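Local coordinates for copper-containing nitrite reductase (PDB 6TFO) that reduces nitrite to nitric oxide with copper centres, as a three-domain enzyme that carries an additional cupredoxin-type domain tethered to its catalytic core, at the interface of chains A and B. Sequence-based numbering; all coordinates share one arbitrary frame. Chains: chain A/B, Copper-containing nitrite reductase.

The interface of chains A and B. Residues chain A 420-423; chain B 324, 361-362.
A:Ala420 packs its CA against the CA of B:Asn362, 3.8 Å away. Next to it, CB of A:Ser422 lies 3.6 Å from CG of the B:Asn362 amide. This apolar centre is small, and polar bonds surround it. The B:Asn362 amide reads the start of the 3-10 helix 421-426 with both of its ends. OD1 of B:Asn362 accepts from the backbone N of A:Ser422 at 3.0 Å, in the carbonyl plane and on a lone pair. ND2 of B:Asn362 donates to the hydroxyl OG of A:Ser422 at 2.7 Å, with OG close to the amide plane. The two bonds on one residue fix the rotation of the amide. OG is turned to this amide because it stands beside its own backbone N, anti to the carbonyl carbon (chi1 -73°). One residue earlier, the backbone N of A:Leu421 donates to the carbonyl O of B:Pro361 at 3.1 Å. B:Pro361 follows a cis peptide bond.

The charged rim is the pair A:Arg423 and B:Glu324. The arginine binds side-on, with one nitrogen to each carboxylate oxygen. NE of A:Arg423 meets OE2 of B:Glu324 at 3.0 Å in a salt bridge. NH2 of A:Arg423 donates to OE1 of B:Glu324 at 3.2 Å. Both bonds are nearly straight and use syn lone pairs. The guanidinium and carboxylate planes are only 6° apart, although the two side chains cross at about a right angle. CB of A:Ala420, from the same chain, lies over the centre of the A:Arg423 guanidinium, 3.5 Å above its plane, and backs one face of it. A methionine in place of A:Arg423 would probably leave the B:Glu324 carboxylate without its charge partner and free to turn.

The enzyme is a homotrimer, and this patch probably helps hold neighbouring subunits in register. It joins the turn after strand 412-418 to the adjoining subunit. That turn follows A:His419, a ligand of the catalytic type 2 copper, which this family shares between subunits. The patch probably helps hold this histidine in place at the subunit boundary.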
ATOM      1  N   ALA A 420     -19.356  23.571 -20.006  1.00 39.29           N
ATOM      2  CA  ALA A 420     -18.532  22.416 -19.552  1.00 41.20           C
ATOM      3  C   ALA A 420     -19.307  21.760 -18.402  1.00 37.24           C
ATOM      4  O   ALA A 420     -19.052  22.109 -17.235  1.00 37.66           O
ATOM      5  CB  ALA A 420     -17.130  22.842 -19.157  1.00 36.87           C
ATOM      6  N   LEU A 421     -20.297  20.931 -18.734  1.00 34.45           N
ATOM      7  CA  LEU A 421     -21.511  20.741 -17.900  1.00 38.93           C
ATOM      8  C   LEU A 421     -21.264  19.801 -16.720  1.00 39.70           C
ATOM      9  O   LEU A 421     -22.162  19.756 -15.839  1.00 41.61           O
ATOM     10  CB  LEU A 421     -22.671  20.244 -18.770  1.00 41.68           C
ATOM     11  CG  LEU A 421     -23.405  21.334 -19.564  1.00 43.04           C
ATOM     12  CD1 LEU A 421     -24.470  20.707 -20.436  1.00 41.15           C
ATOM     13  CD2 LEU A 421     -24.015  22.376 -18.632  1.00 40.36           C
ATOM     14  N   SER A 422     -20.118  19.118 -16.669  1.00 35.43           N
ATOM     15  CA  SER A 422     -19.683  18.389 -15.451  1.00 39.01           C
ATOM     16  C   SER A 422     -19.660  19.382 -14.281  1.00 39.20           C
ATOM     17  O   SER A 422     -19.829  18.952 -13.131  1.00 35.89           O
ATOM     18  CB  SER A 422     -18.365  17.690 -15.649  1.00 40.66           C
ATOM     19  OG  SER A 422     -18.523  16.547 -16.491  1.00 40.28           O
ATOM     20  N   ARG A 423     -19.540  20.685 -14.557  1.00 36.89           N
ATOM     21  CA  ARG A 423     -19.418  21.696 -13.479  1.00 36.62           C
ATOM     22  C   ARG A 423     -20.781  21.928 -12.827  1.00 35.84           C
ATOM     23  O   ARG A 423     -20.786  22.499 -11.749  1.00 37.93           O
ATOM     24  CB  ARG A 423     -18.749  22.946 -14.026  1.00 35.35           C
ATOM     25  CG  ARG A 423     -17.334  22.666 -14.493  1.00 37.72           C
ATOM     26  CD  ARG A 423     -16.686  23.817 -15.225  1.00 40.03           C
ATOM     27  NE  ARG A 423     -15.562  23.301 -15.989  1.00 43.60           N
ATOM     28  CZ  ARG A 423     -14.794  23.997 -16.810  1.00 42.62           C
ATOM     29  NH1 ARG A 423     -14.998  25.290 -17.000  1.00 47.58           N
ATOM     30  NH2 ARG A 423     -13.815  23.383 -17.442  1.00 45.74           N
TER
ATOM     31  N   GLU B 324     -13.539  15.547 -15.243  1.00 44.47           N
ATOM     32  CA  GLU B 324     -13.125  16.016 -16.590  1.00 47.62           C
ATOM     33  C   GLU B 324     -11.796  15.356 -16.959  1.00 47.44           C
ATOM     34  O   GLU B 324     -10.852  16.079 -17.319  1.00 44.17           O
ATOM     35  CB  GLU B 324     -13.020  17.548 -16.603  1.00 46.25           C
ATOM     36  CG  GLU B 324     -14.305  18.227 -16.145  1.00 48.66           C
ATOM     37  CD  GLU B 324     -14.368  19.734 -16.328  1.00 50.69           C
ATOM     38  OE1 GLU B 324     -13.503  20.268 -17.053  1.00 48.21           O
ATOM     39  OE2 GLU B 324     -15.287  20.368 -15.751  1.00 47.29           O
ATOM     40  N   PRO B 361     -18.999  16.608 -23.156  1.00 40.42           N
ATOM     41  CA  PRO B 361     -19.594  17.763 -22.479  1.00 38.96           C
ATOM     42  C   PRO B 361     -18.673  18.845 -21.880  1.00 38.46           C
ATOM     43  O   PRO B 361     -19.210  19.813 -21.408  1.00 39.90           O
ATOM     44  CB  PRO B 361     -20.292  17.110 -21.277  1.00 40.81           C
ATOM     45  CG  PRO B 361     -19.402  15.951 -20.929  1.00 42.26           C
ATOM     46  CD  PRO B 361     -19.021  15.407 -22.295  1.00 43.57           C
ATOM     47  N   ASN B 362     -17.347  18.702 -21.907  1.00 37.99           N
ATOM     48  CA  ASN B 362     -16.485  19.515 -21.004  1.00 40.75           C
ATOM     49  C   ASN B 362     -15.404  20.330 -21.725  1.00 41.32           C
ATOM     50  O   ASN B 362     -15.078  21.420 -21.187  1.00 45.67           O
ATOM     51  CB  ASN B 362     -15.874  18.638 -19.911  1.00 41.27           C
ATOM     52  CG  ASN B 362     -16.948  18.179 -18.951  1.00 47.05           C
ATOM     53  OD1 ASN B 362     -17.759  18.999 -18.515  1.00 43.63           O
ATOM     54  ND2 ASN B 362     -16.974  16.894 -18.623  1.00 44.88           N
TER